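Side-chain contacts in uncharacterized protein (Nostoc punctiforme, PDB 2R3S), which probably transfers methyl groups from S-adenosylmethionine to hydroxyl groups of a substrate not yet identified, working as a dimeric O-methyltransferase: residues Ser199-Ala204 with Thr219-Ala224; Phe193-Ala198 with Phe225-Gly230; Asn111-Ala116 with Met291-Pro296; Pro104-Gly109 with Glu127-Pro132; Ala152-Gln157 with Leu323-Gln328. One frame throughout, in Å; residues are numbered along the deposited sequence. Where two conformers were deposited one is given.

Interactions 1 and 2 hold neighbouring parts of the Rossmann-like domain: they use neighbouring strands of one sheet, 217-221 in interaction 1 and 191-196 in interaction 2, their centres are 7 Å apart, and interaction 1 is nested in the loop that interaction 2 closes. Interaction 2 is buried and wholly apolar, whereas interaction 1 is only partly buried, with a bound ethanediol beside it. Interactions 3 and 4, both buried, meet through Thr294 and Thr129 and lie against the second subunit; methyl groups form their contacts while Thr129 and Thr295 bond to backbone carbonyls beside them. Interaction 5 lies across the chain's centre from these two, a surface contact where Leu154 meets a leucine and two threonines.

Interaction 1: Ser199-Ala204 with Thr219-Ala224; sequences SVLEVA and TIAGSA. With EDO (1,2-ethanediol), chain D.
Leu201 CD1 makes the closest contacts of segment 199-204 with strand 217-221, in the beta-alpha-beta crossover that starts from strand 191-196 of the Rossmann-like methyltransferase fold. The methyl lies 3.7 Å from Thr219 CB and 3.7 Å from Ala221 CA, and Leu201 CD1 also stands 3.9 Å from Ala221 CB and 3.9 Å from Ile220 O. It thus bridges two residues on the same side of the strand, while the side chain of Ile220, between them, points the other way. Leu201 and Thr219 run alongside each other in opposite directions rather than meeting end on. With CG of Leu201 opposite the carbonyl carbon (chi1 -67°) and the outer chain extended, CD1 is carried out to the strand.

Further out, the segment axes of helix and strand run nearly antiparallel, at 164° and 9.1 Å, as a crossover requires. On another flank helix 136-143 packs on the helix, where Trp137 and Val138 touch Val200. Backbone bonds from Ile220 to Gly194 and from Gly222 to Asp196 hold the outermost strand to its neighbour.

Beyond the strand, the loop at 222-224 binds an ethanediol, probably from the crystallisation liquor. The diol O2 donates to Gly222 O at 2.7 Å, and Ala224 N donates to O1 of the diol at 3.0 Å in a nearly straight bond of 169°.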
# COMPACT_ATOMS: atom_id res chain seq x y z
N SER A 199 -20.61 -24.13 -3.27
CA SER A 199 -19.21 -24.36 -2.91
C SER A 199 -18.81 -23.67 -1.61
O SER A 199 -17.88 -24.11 -0.93
CB SER A 199 -18.31 -23.90 -4.04
OG SER A 199 -18.42 -22.49 -4.26
N VAL A 200 -19.52 -22.61 -1.24
CA VAL A 200 -19.24 -21.90 0.01
C VAL A 200 -19.84 -22.65 1.18
O VAL A 200 -19.19 -22.81 2.21
CB VAL A 200 -19.75 -20.44 -0.02
CG1 VAL A 200 -19.52 -19.76 1.34
CG2 VAL A 200 -19.07 -19.67 -1.19
N LEU A 201 -21.07 -23.12 1.03
CA LEU A 201 -21.73 -23.94 2.05
C LEU A 201 -21.00 -25.23 2.41
O LEU A 201 -21.23 -25.77 3.49
CB LEU A 201 -23.16 -24.28 1.62
CG LEU A 201 -24.13 -23.12 1.54
CD1 LEU A 201 -25.37 -23.57 0.77
CD2 LEU A 201 -24.47 -22.62 2.94
N GLU A 202 -20.13 -25.72 1.53
CA GLU A 202 -19.28 -26.84 1.89
C GLU A 202 -18.41 -26.48 3.09
O GLU A 202 -18.24 -27.29 4.00
CB GLU A 202 -18.44 -27.29 0.70
CG GLU A 202 -19.27 -27.97 -0.39
CD GLU A 202 -20.10 -29.14 0.14
OE1 GLU A 202 -19.57 -29.95 0.95
OE2 GLU A 202 -21.28 -29.24 -0.24
N VAL A 203 -17.90 -25.24 3.13
CA VAL A 203 -17.12 -24.76 4.28
C VAL A 203 -17.99 -24.66 5.56
O VAL A 203 -17.60 -25.16 6.63
CB VAL A 203 -16.46 -23.37 4.01
CG1 VAL A 203 -15.57 -22.95 5.21
CG2 VAL A 203 -15.67 -23.41 2.69
N ALA A 204 -19.14 -24.02 5.41
CA ALA A 204 -20.13 -23.86 6.49
C ALA A 204 -20.52 -25.20 7.10
O ALA A 204 -20.60 -25.34 8.33
CB ALA A 204 -21.39 -23.12 5.96
N THR A 219 -28.85 -26.56 4.64
CA THR A 219 -28.36 -25.64 3.62
C THR A 219 -29.39 -25.40 2.52
O THR A 219 -30.15 -26.29 2.15
CB THR A 219 -27.00 -26.10 3.00
OG1 THR A 219 -27.19 -27.27 2.20
CG2 THR A 219 -25.98 -26.38 4.10
N ILE A 220 -29.45 -24.17 2.03
CA ILE A 220 -30.28 -23.79 0.90
C ILE A 220 -29.29 -23.18 -0.06
O ILE A 220 -28.89 -22.02 0.12
CB ILE A 220 -31.36 -22.76 1.30
CG1 ILE A 220 -32.25 -23.31 2.40
CG2 ILE A 220 -32.20 -22.40 0.11
CD1 ILE A 220 -33.16 -22.32 2.98
N ALA A 221 -28.84 -23.96 -1.03
CA ALA A 221 -27.80 -23.53 -1.96
C ALA A 221 -28.39 -22.62 -3.04
O ALA A 221 -29.50 -22.87 -3.52
CB ALA A 221 -27.12 -24.71 -2.58
N GLY A 222 -27.63 -21.59 -3.41
CA GLY A 222 -28.03 -20.64 -4.44
C GLY A 222 -27.96 -19.18 -3.99
O GLY A 222 -27.45 -18.87 -2.92
N SER A 223 -28.48 -18.31 -4.85
CA SER A 223 -28.60 -16.88 -4.60
C SER A 223 -29.61 -16.55 -3.54
O SER A 223 -30.74 -17.03 -3.58
CB SER A 223 -29.02 -16.17 -5.88
OG SER A 223 -29.43 -14.85 -5.59
N ALA A 224 -29.22 -15.66 -2.62
CA ALA A 224 -30.09 -15.23 -1.54
C ALA A 224 -31.34 -14.56 -2.12
O ALA A 224 -32.35 -14.43 -1.44
CB ALA A 224 -29.35 -14.26 -0.62
C1 EDO D . -25.38 -15.09 -2.36
O1 EDO D . -26.48 -14.60 -3.15
C2 EDO D . -25.52 -16.59 -2.15
O2 EDO D . -26.60 -16.92 -1.27

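Interaction 2: Phe193-Ala198 with Phe225-Gly230; sequences FGVDWA and FEVDYG
Val195 and Val227 meet tip to tip, CG1 of Val195 lying 3.8 Å from CG2 of Val227. The torsions decide which branches are used. In Val195, CG1 is opposite the backbone N (chi1 179°), which sends it to Val227 and leaves CG2, beside the N, for Tyr229. In Val227, with CG1 beside the backbone N and opposite the carbonyl carbon (chi1 -59°), CG2 falls between N and C and is the branch that meets Val195. Both branches of Val195 are therefore engaged by the one loop.

The second contact is looser: Val195 CG2 comes to 4.3 Å from Tyr229 CD1. The ring comes nearer the strand than its CB direction suggests, and Val195 CG2 meets it obliquely. Around the ring, Leu170 and Ile172 of strand 168-172 add apolar neighbours, and Lys256 forms a cation-pi contact; the same lysine NZ donates to Val227 O and thereby helps to fix the loop.

Next along the chain, Asp196 turns away from this contact. Its OD1 takes the N-H of Trp197 on the anti lone pair at 2.8 Å, with an angle of 147°, and its OD2 accepts from Ser175 N. The carboxylate is therefore held at both oxygens, near the C-terminal edge of the parallel strands, a position where class I methyltransferases often carry an acidic residue for the cofactor ribose; such a role here is only inferred.

No hydrogen bond crosses between 193-198 and 225-230, so their direct contact rests on van der Waals packing and burial of methyl and ring carbons.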
# COMPACT_ATOMS: atom_id res chain seq x y z
N PHE A 193 -30.57 -22.63 9.11
CA PHE A 193 -30.59 -22.74 7.67
C PHE A 193 -29.63 -21.71 7.08
O PHE A 193 -29.80 -20.49 7.27
CB PHE A 193 -32.02 -22.54 7.14
CG PHE A 193 -32.95 -23.61 7.57
CD1 PHE A 193 -33.44 -23.62 8.87
CD2 PHE A 193 -33.33 -24.61 6.70
CE1 PHE A 193 -34.29 -24.62 9.30
CE2 PHE A 193 -34.19 -25.59 7.12
CZ PHE A 193 -34.67 -25.60 8.43
N GLY A 194 -28.63 -22.22 6.37
CA GLY A 194 -27.63 -21.38 5.74
C GLY A 194 -27.86 -21.22 4.27
O GLY A 194 -28.05 -22.20 3.56
N VAL A 195 -27.82 -19.98 3.81
CA VAL A 195 -27.97 -19.68 2.39
C VAL A 195 -26.67 -19.15 1.85
O VAL A 195 -26.17 -18.13 2.33
CB VAL A 195 -29.08 -18.60 2.16
CG1 VAL A 195 -29.22 -18.26 0.69
CG2 VAL A 195 -30.42 -19.07 2.72
N ASP A 196 -26.10 -19.82 0.86
CA ASP A 196 -24.96 -19.28 0.11
C ASP A 196 -24.79 -20.07 -1.17
O ASP A 196 -25.58 -20.98 -1.45
CB ASP A 196 -23.66 -19.34 0.94
CG ASP A 196 -22.73 -18.15 0.69
OD1 ASP A 196 -22.49 -17.81 -0.49
OD2 ASP A 196 -22.22 -17.57 1.67
N TRP A 197 -23.78 -19.75 -1.96
CA TRP A 197 -23.45 -20.58 -3.11
C TRP A 197 -23.00 -21.96 -2.62
O TRP A 197 -22.44 -22.11 -1.53
CB TRP A 197 -22.36 -19.94 -3.96
CG TRP A 197 -22.66 -18.53 -4.37
CD1 TRP A 197 -21.99 -17.40 -3.97
CD2 TRP A 197 -23.70 -18.09 -5.24
NE1 TRP A 197 -22.55 -16.29 -4.55
CE2 TRP A 197 -23.60 -16.68 -5.33
CE3 TRP A 197 -24.70 -18.74 -5.98
CZ2 TRP A 197 -24.46 -15.91 -6.14
CZ3 TRP A 197 -25.56 -17.98 -6.77
CH2 TRP A 197 -25.44 -16.58 -6.83
N ALA A 198 -23.28 -23.00 -3.41
CA ALA A 198 -23.02 -24.37 -2.98
C ALA A 198 -21.58 -24.62 -2.53
O ALA A 198 -21.37 -25.28 -1.53
CB ALA A 198 -23.41 -25.37 -4.09
N PHE A 225 -31.24 -14.12 -3.37
CA PHE A 225 -32.33 -13.42 -4.04
C PHE A 225 -33.31 -14.36 -4.76
O PHE A 225 -34.45 -13.96 -5.03
CB PHE A 225 -31.74 -12.39 -5.03
CG PHE A 225 -30.82 -11.38 -4.37
CD1 PHE A 225 -31.35 -10.29 -3.68
CD2 PHE A 225 -29.44 -11.56 -4.38
CE1 PHE A 225 -30.52 -9.39 -3.05
CE2 PHE A 225 -28.60 -10.66 -3.75
CZ PHE A 225 -29.14 -9.57 -3.09
N GLU A 226 -32.89 -15.58 -5.05
CA GLU A 226 -33.70 -16.53 -5.85
C GLU A 226 -34.26 -17.70 -5.01
O GLU A 226 -35.42 -18.06 -5.16
CB GLU A 226 -32.90 -17.02 -7.07
CG GLU A 226 -32.48 -15.88 -8.05
N VAL A 227 -33.48 -18.25 -4.09
CA VAL A 227 -33.89 -19.41 -3.31
C VAL A 227 -35.13 -19.12 -2.50
O VAL A 227 -35.41 -17.96 -2.20
CB VAL A 227 -32.75 -19.94 -2.36
CG1 VAL A 227 -31.51 -20.32 -3.17
CG2 VAL A 227 -32.42 -18.93 -1.26
N ASP A 228 -35.88 -20.17 -2.17
CA ASP A 228 -37.00 -20.07 -1.26
C ASP A 228 -36.48 -20.34 0.13
O ASP A 228 -35.90 -21.39 0.38
CB ASP A 228 -38.10 -21.09 -1.61
CG ASP A 228 -38.62 -20.92 -3.03
OD1 ASP A 228 -38.73 -19.75 -3.48
OD2 ASP A 228 -38.89 -21.94 -3.70
N TYR A 229 -36.72 -19.40 1.04
CA TYR A 229 -36.22 -19.48 2.39
C TYR A 229 -37.09 -20.37 3.24
O TYR A 229 -36.62 -20.94 4.23
CB TYR A 229 -36.20 -18.09 3.05
CG TYR A 229 -35.30 -17.02 2.42
CD1 TYR A 229 -34.24 -17.34 1.58
CD2 TYR A 229 -35.49 -15.68 2.73
CE1 TYR A 229 -33.43 -16.37 1.04
CE2 TYR A 229 -34.67 -14.71 2.20
CZ TYR A 229 -33.65 -15.06 1.36
OH TYR A 229 -32.85 -14.08 0.82
N GLY A 230 -38.37 -20.47 2.89
CA GLY A 230 -39.37 -21.01 3.80
C GLY A 230 -39.85 -19.86 4.67
O GLY A 230 -39.71 -18.70 4.27

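Interaction 3: Asn111-Ala116 with Met291-Pro296; sequences NDLTAA and MLATTP
Leu292 CD1 lies over one face of a flat group, the Ala116 carbonyl, 3.5 Å from Ala116 O. The approach is reciprocal: Ala116 CB lies 3.9 Å from Leu292 O, so each residue sets a methyl against the other's backbone oxygen. Farther from the contact, two more flat groups shape the helix ends. Asp112, the N-cap of helix 113-119, accepts Ala115 N on OD1 at 3.3 Å, and the donor stands above the carboxylate plane, 73° out of it. The carbonyl of Met291, a selenomethionine, is met on opposite faces by two donors of one residue: Thr295 OG1 at 2.7 Å from Met291 O, tilted 27° from the carbonyl plane, and Thr295 N at 3.1 Å from the same oxygen. This double grip closes the last turn of helix 282-294.

The rest of the contact is aliphatic. Ala116 CB faces Leu292 CG at 4.0 Å; since CG is opposite the backbone N (chi1 176°), the isobutyl group leans along Ala116, whose small side chain admits the close approach. Leu113 reaches in with CD1, which rests 3.9 Å from Ala293 CB and brushes the other methyl of Leu292.

The second subunit covers the same helices. Its Ala21 packs on Leu113, its Met58 on Leu292, and its Glu28 bonds to Thr114 OG1. Alanine-leucine packing between two helices, one capped at its start by an aspartate, thus forms part of the dimer interface in a fold typical of plant-type O-methyltransferases, in which each subunit's N-terminal helical domain packs on its partner.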
# COMPACT_ATOMS: atom_id res chain seq x y z
N ASN A 111 -6.22 -2.23 -9.24
CA ASN A 111 -5.31 -1.98 -10.33
C ASN A 111 -5.73 -0.78 -11.20
O ASN A 111 -4.87 -0.09 -11.71
CB ASN A 111 -5.17 -3.21 -11.25
CG ASN A 111 -4.35 -4.35 -10.62
OD1 ASN A 111 -3.67 -4.18 -9.61
ND2 ASN A 111 -4.39 -5.52 -11.27
N ASP A 112 -7.02 -0.56 -11.40
CA ASP A 112 -7.48 0.69 -12.04
C ASP A 112 -8.66 1.27 -11.28
O ASP A 112 -9.81 1.15 -11.68
CB ASP A 112 -7.82 0.49 -13.52
CG ASP A 112 -7.66 1.79 -14.38
OD1 ASP A 112 -7.51 2.93 -13.84
OD2 ASP A 112 -7.65 1.65 -15.62
N LEU A 113 -8.34 1.91 -10.17
CA LEU A 113 -9.31 2.60 -9.37
C LEU A 113 -9.78 3.84 -10.11
O LEU A 113 -10.92 4.25 -9.94
CB LEU A 113 -8.70 2.93 -8.01
CG LEU A 113 -9.57 3.23 -6.82
CD1 LEU A 113 -10.62 2.14 -6.57
CD2 LEU A 113 -8.65 3.41 -5.61
N THR A 114 -8.93 4.41 -10.96
CA THR A 114 -9.34 5.54 -11.78
C THR A 114 -10.56 5.19 -12.61
O THR A 114 -11.50 5.97 -12.68
CB THR A 114 -8.25 6.06 -12.70
OG1 THR A 114 -7.07 6.37 -11.93
CG2 THR A 114 -8.73 7.32 -13.44
N ALA A 115 -10.53 4.00 -13.22
CA ALA A 115 -11.63 3.45 -14.00
C ALA A 115 -12.90 3.34 -13.18
O ALA A 115 -13.97 3.71 -13.65
CB ALA A 115 -11.25 2.07 -14.58
N ALA A 116 -12.79 2.79 -11.97
CA ALA A 116 -13.93 2.69 -11.07
C ALA A 116 -14.51 4.03 -10.66
O ALA A 116 -15.73 4.19 -10.54
CB ALA A 116 -13.56 1.86 -9.80
N MSE A 291 -15.78 -1.34 -1.64
CA MSE A 291 -17.01 -1.55 -2.37
C MSE A 291 -16.98 -0.91 -3.74
O MSE A 291 -17.49 -1.48 -4.69
CB MSE A 291 -18.22 -1.09 -1.57
CG MSE A 291 -18.44 -1.89 -0.29
SE MSE A 291 -18.87 -3.77 -0.67
CE MSE A 291 -17.05 -4.56 -0.77
N LEU A 292 -16.36 0.24 -3.87
CA LEU A 292 -16.22 0.85 -5.19
C LEU A 292 -15.36 -0.01 -6.11
O LEU A 292 -15.67 -0.18 -7.30
CB LEU A 292 -15.62 2.26 -5.10
CG LEU A 292 -15.30 3.02 -6.40
CD1 LEU A 292 -16.55 3.44 -7.19
CD2 LEU A 292 -14.43 4.22 -6.11
N ALA A 293 -14.25 -0.51 -5.57
CA ALA A 293 -13.30 -1.25 -6.39
C ALA A 293 -13.84 -2.61 -6.86
O ALA A 293 -13.48 -3.06 -7.93
CB ALA A 293 -11.95 -1.43 -5.67
N THR A 294 -14.70 -3.23 -6.06
CA THR A 294 -14.99 -4.65 -6.25
C THR A 294 -16.44 -5.01 -6.60
O THR A 294 -16.70 -6.14 -6.97
CB THR A 294 -14.61 -5.47 -5.00
OG1 THR A 294 -15.43 -5.08 -3.89
CG2 THR A 294 -13.12 -5.36 -4.67
N THR A 295 -17.38 -4.08 -6.40
CA THR A 295 -18.80 -4.31 -6.62
C THR A 295 -19.34 -3.16 -7.51
O THR A 295 -18.71 -2.08 -7.59
CB THR A 295 -19.61 -4.35 -5.31
OG1 THR A 295 -19.75 -3.03 -4.77
CG2 THR A 295 -18.99 -5.27 -4.24
N PRO A 296 -20.44 -3.40 -8.26
CA PRO A 296 -21.01 -2.33 -9.10
C PRO A 296 -21.68 -1.16 -8.36
O PRO A 296 -21.57 -0.05 -8.84
CB PRO A 296 -22.03 -3.08 -10.01
CG PRO A 296 -21.61 -4.55 -9.91
CD PRO A 296 -21.13 -4.69 -8.48

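Interaction 4: Pro104-Gly109 with Glu127-Pro132; sequences PMITNG and EGTLSP
Met105 and Thr129 bring the two backbones to 7.5 Å between their CA atoms, where the short helix 104-107 faces a tight turn at residues 127-130. Within the helical turn Asn108 N donates to Pro104 O at 2.9 Å, and the turn at 127-130 is closed by Leu130 N donating to Glu127 O at 2.9 Å. Gly128, with positive phi, and Thr129 have the backbone angles of a type II' turn.

From that turn Thr129 projects CG2 at the helix. This methyl lies 3.9 Å from Ile106 CD1 and 4.0 Å from Met105 O, so it rests against the helix, touching a methyl and a carbonyl oxygen side by side. The side chains of Ile106 and Thr129 cross obliquely. Ile106 first heads past the turn, then bends back: CG1 lies beside the backbone N and a second kink (chi2 -56°) swings CD1 over to the threonine. In Thr129 the first torsion (57°) sets the two branches to different tasks, CG2 for the helix and OG1 for Thr294 O, which also receives Thr129 N.

Val136 of helix 136-143 packs on both Ile106 and Thr129, while Tyr17 of the second subunit covers Ile106. Thr129 O is taken by Trp137 NE1.

The chemistry is divided within one residue. The polar atoms of Thr129 fix the turn to helix 282-294 and helix 136-143, leaving its methyl to make an apolar, direction-tolerant contact with helix 104-107 near the subunit interface.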
# COMPACT_ATOMS: atom_id res chain seq x y z
N PRO A 104 -5.81 -12.00 -5.98
CA PRO A 104 -5.94 -11.10 -7.13
C PRO A 104 -7.39 -10.82 -7.46
O PRO A 104 -7.69 -9.79 -8.04
CB PRO A 104 -5.23 -11.84 -8.26
CG PRO A 104 -4.91 -13.21 -7.76
CD PRO A 104 -5.04 -13.22 -6.27
N MSE A 105 -8.29 -11.70 -7.04
CA MSE A 105 -9.72 -11.53 -7.23
C MSE A 105 -10.23 -10.31 -6.46
O MSE A 105 -11.25 -9.73 -6.81
CB MSE A 105 -10.44 -12.81 -6.80
CG MSE A 105 -9.93 -14.07 -7.52
SE MSE A 105 -10.85 -15.74 -7.12
CE MSE A 105 -9.70 -16.44 -5.69
N ILE A 106 -9.52 -9.92 -5.42
CA ILE A 106 -9.80 -8.69 -4.66
C ILE A 106 -8.89 -7.53 -5.12
O ILE A 106 -9.38 -6.46 -5.45
CB ILE A 106 -9.67 -8.92 -3.14
CG1 ILE A 106 -10.75 -9.90 -2.67
CG2 ILE A 106 -9.80 -7.61 -2.38
CD1 ILE A 106 -12.22 -9.41 -3.04
N THR A 107 -7.58 -7.76 -5.16
CA THR A 107 -6.61 -6.68 -5.44
C THR A 107 -6.67 -6.11 -6.87
O THR A 107 -6.32 -4.95 -7.08
CB THR A 107 -5.12 -7.11 -5.15
OG1 THR A 107 -4.72 -8.10 -6.10
CG2 THR A 107 -4.93 -7.66 -3.72
N ASN A 108 -7.11 -6.91 -7.84
CA ASN A 108 -7.32 -6.45 -9.21
C ASN A 108 -8.29 -5.28 -9.35
O ASN A 108 -8.10 -4.47 -10.22
CB ASN A 108 -7.83 -7.55 -10.12
CG ASN A 108 -6.76 -8.52 -10.55
OD1 ASN A 108 -5.56 -8.32 -10.29
ND2 ASN A 108 -7.19 -9.59 -11.21
N GLY A 109 -9.34 -5.20 -8.52
CA GLY A 109 -10.20 -4.01 -8.53
C GLY A 109 -9.46 -2.69 -8.29
O GLY A 109 -9.86 -1.63 -8.77
N GLU A 127 -19.78 -8.27 -12.84
CA GLU A 127 -20.29 -7.62 -11.68
C GLU A 127 -19.28 -7.78 -10.57
O GLU A 127 -19.67 -7.95 -9.43
CB GLU A 127 -21.57 -8.31 -11.31
CG GLU A 127 -22.62 -8.24 -12.39
CD GLU A 127 -23.91 -8.86 -11.91
OE1 GLU A 127 -23.94 -10.11 -11.69
OE2 GLU A 127 -24.87 -8.08 -11.72
N GLY A 128 -18.00 -7.73 -10.93
CA GLY A 128 -16.91 -7.94 -10.02
C GLY A 128 -17.10 -9.22 -9.22
O GLY A 128 -17.33 -10.29 -9.77
N THR A 129 -17.07 -9.08 -7.90
CA THR A 129 -17.14 -10.22 -7.00
C THR A 129 -18.55 -10.73 -6.82
O THR A 129 -18.76 -11.72 -6.14
CB THR A 129 -16.59 -9.84 -5.60
OG1 THR A 129 -17.33 -8.72 -5.09
CG2 THR A 129 -15.10 -9.54 -5.66
N LEU A 130 -19.53 -10.05 -7.43
CA LEU A 130 -20.94 -10.43 -7.30
C LEU A 130 -21.42 -11.40 -8.40
O LEU A 130 -22.58 -11.78 -8.40
CB LEU A 130 -21.82 -9.17 -7.25
CG LEU A 130 -21.42 -8.16 -6.14
CD1 LEU A 130 -22.56 -7.22 -5.81
CD2 LEU A 130 -20.90 -8.85 -4.83
N SER A 131 -20.54 -11.82 -9.31
CA SER A 131 -20.92 -12.85 -10.28
C SER A 131 -21.28 -14.15 -9.55
O SER A 131 -20.71 -14.45 -8.51
CB SER A 131 -19.84 -13.09 -11.35
OG SER A 131 -18.62 -13.54 -10.80
N PRO A 132 -22.28 -14.90 -10.07
CA PRO A 132 -22.70 -16.15 -9.44
C PRO A 132 -21.56 -17.12 -9.12
O PRO A 132 -20.69 -17.36 -9.97
CB PRO A 132 -23.64 -16.76 -10.48
CG PRO A 132 -24.23 -15.58 -11.12
CD PRO A 132 -23.11 -14.61 -11.25

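Interaction 5: Ala152-Gln157 with Leu323-Gln328; sequences AQLIAQ and LPTTQQ
Leu154 of helix 149-159 packs against the turn of the antiparallel hairpin formed by strands 317-321 and 329-334, which ends the seven-stranded sheet of the class I methyltransferase fold.

Two of the contacts are purely between carbons. Leu323 CD1 lies 4.4 Å from Leu154 CB, low on the side chain, and Thr326 CB is 4.0 Å from Leu154 CD1, the leucine and threonine passing alongside in opposite directions. Leu154 holds CG beside its backbone N (chi1 -62°), and from there CD1 stretches past Leu323 to Thr325 and Thr326.

A third contact mixes carbon and oxygen: Leu154 CD1 stands 3.5 Å from Thr325 OG1, a van der Waals meeting of methyl and hydroxyl. No hydrogen bond links the two segments, and the site is at the surface.

The polar side chains of both segments bond to other partners. Gln153 joins His186 and Gln185, tying helix 149-159 to helix 178-186, and Gln328 NE2 bonds to Asn240 OD1. Leu323 also packs on Val330 of the second hairpin strand. Leu323 to Thr326 form a type I beta turn, closed by Thr326 N donating to Leu323 O at 3.0 Å.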
# COMPACT_ATOMS: atom_id res chain seq x y z
N ALA A 152 -19.10 -13.81 16.16
CA ALA A 152 -20.18 -14.81 16.10
C ALA A 152 -20.69 -15.17 17.50
O ALA A 152 -21.90 -15.23 17.73
CB ALA A 152 -19.74 -16.07 15.32
N GLN A 153 -19.77 -15.40 18.43
CA GLN A 153 -20.08 -15.62 19.83
C GLN A 153 -20.73 -14.40 20.48
O GLN A 153 -21.66 -14.55 21.27
CB GLN A 153 -18.80 -15.96 20.62
CG GLN A 153 -18.14 -17.30 20.24
CD GLN A 153 -19.05 -18.47 20.48
OE1 GLN A 153 -19.70 -18.55 21.52
NE2 GLN A 153 -19.12 -19.39 19.51
N LEU A 154 -20.24 -13.20 20.18
CA LEU A 154 -20.84 -12.01 20.78
C LEU A 154 -22.29 -11.87 20.32
O LEU A 154 -23.17 -11.63 21.14
CB LEU A 154 -20.05 -10.72 20.48
CG LEU A 154 -18.59 -10.63 20.98
CD1 LEU A 154 -17.91 -9.36 20.43
CD2 LEU A 154 -18.48 -10.68 22.50
N ILE A 155 -22.54 -12.05 19.03
CA ILE A 155 -23.91 -11.93 18.51
C ILE A 155 -24.81 -12.97 19.15
O ILE A 155 -25.90 -12.66 19.58
CB ILE A 155 -23.96 -12.01 16.99
CG1 ILE A 155 -23.39 -10.70 16.41
CG2 ILE A 155 -25.41 -12.29 16.52
CD1 ILE A 155 -23.30 -10.66 14.89
N ALA A 156 -24.30 -14.19 19.27
CA ALA A 156 -25.00 -15.28 19.95
C ALA A 156 -25.43 -14.89 21.37
O ALA A 156 -26.60 -15.03 21.73
CB ALA A 156 -24.14 -16.49 19.97
N GLN A 157 -24.49 -14.40 22.18
CA GLN A 157 -24.84 -14.07 23.56
C GLN A 157 -25.65 -12.77 23.67
O GLN A 157 -26.37 -12.59 24.65
CB GLN A 157 -23.64 -14.12 24.51
CG GLN A 157 -22.53 -13.10 24.31
CD GLN A 157 -21.19 -13.57 24.91
OE1 GLN A 157 -20.11 -13.17 24.45
NE2 GLN A 157 -21.26 -14.43 25.92
N LEU A 323 -21.32 -2.37 19.51
CA LEU A 323 -20.40 -3.44 19.90
C LEU A 323 -18.94 -2.95 19.95
O LEU A 323 -18.13 -3.31 19.08
CB LEU A 323 -20.53 -4.66 18.97
CG LEU A 323 -21.71 -5.62 19.15
CD1 LEU A 323 -21.33 -6.99 18.59
CD2 LEU A 323 -22.14 -5.73 20.62
N PRO A 324 -18.60 -2.15 20.99
CA PRO A 324 -17.26 -1.59 21.16
C PRO A 324 -16.14 -2.64 21.35
O PRO A 324 -14.98 -2.33 21.12
CB PRO A 324 -17.37 -0.70 22.41
CG PRO A 324 -18.80 -0.62 22.75
CD PRO A 324 -19.50 -1.75 22.10
N THR A 325 -16.49 -3.85 21.78
CA THR A 325 -15.52 -4.94 21.89
C THR A 325 -15.04 -5.47 20.53
O THR A 325 -14.01 -6.13 20.46
CB THR A 325 -16.08 -6.13 22.70
OG1 THR A 325 -17.41 -6.42 22.24
CG2 THR A 325 -16.10 -5.82 24.20
N THR A 326 -15.78 -5.18 19.46
CA THR A 326 -15.46 -5.73 18.12
C THR A 326 -15.43 -4.66 17.01
O THR A 326 -16.07 -3.61 17.14
CB THR A 326 -16.47 -6.84 17.73
OG1 THR A 326 -15.95 -7.60 16.63
CG2 THR A 326 -17.82 -6.25 17.34
N GLN A 327 -14.71 -4.95 15.92
CA GLN A 327 -14.43 -3.99 14.84
C GLN A 327 -15.68 -3.51 14.08
O GLN A 327 -15.77 -2.35 13.69
CB GLN A 327 -13.43 -4.56 13.83
CG GLN A 327 -13.32 -3.75 12.51
CD GLN A 327 -12.41 -4.39 11.47
OE1 GLN A 327 -12.25 -5.61 11.42
NE2 GLN A 327 -11.82 -3.57 10.63
N GLN A 328 -16.62 -4.42 13.84
CA GLN A 328 -17.81 -4.07 13.05
C GLN A 328 -19.01 -3.81 13.97
O GLN A 328 -18.91 -3.96 15.19
CB GLN A 328 -18.08 -5.16 12.02
CG GLN A 328 -16.83 -5.61 11.26
CD GLN A 328 -17.16 -6.46 10.06
OE1 GLN A 328 -16.56 -7.52 9.84
NE2 GLN A 328 -18.10 -6.01 9.26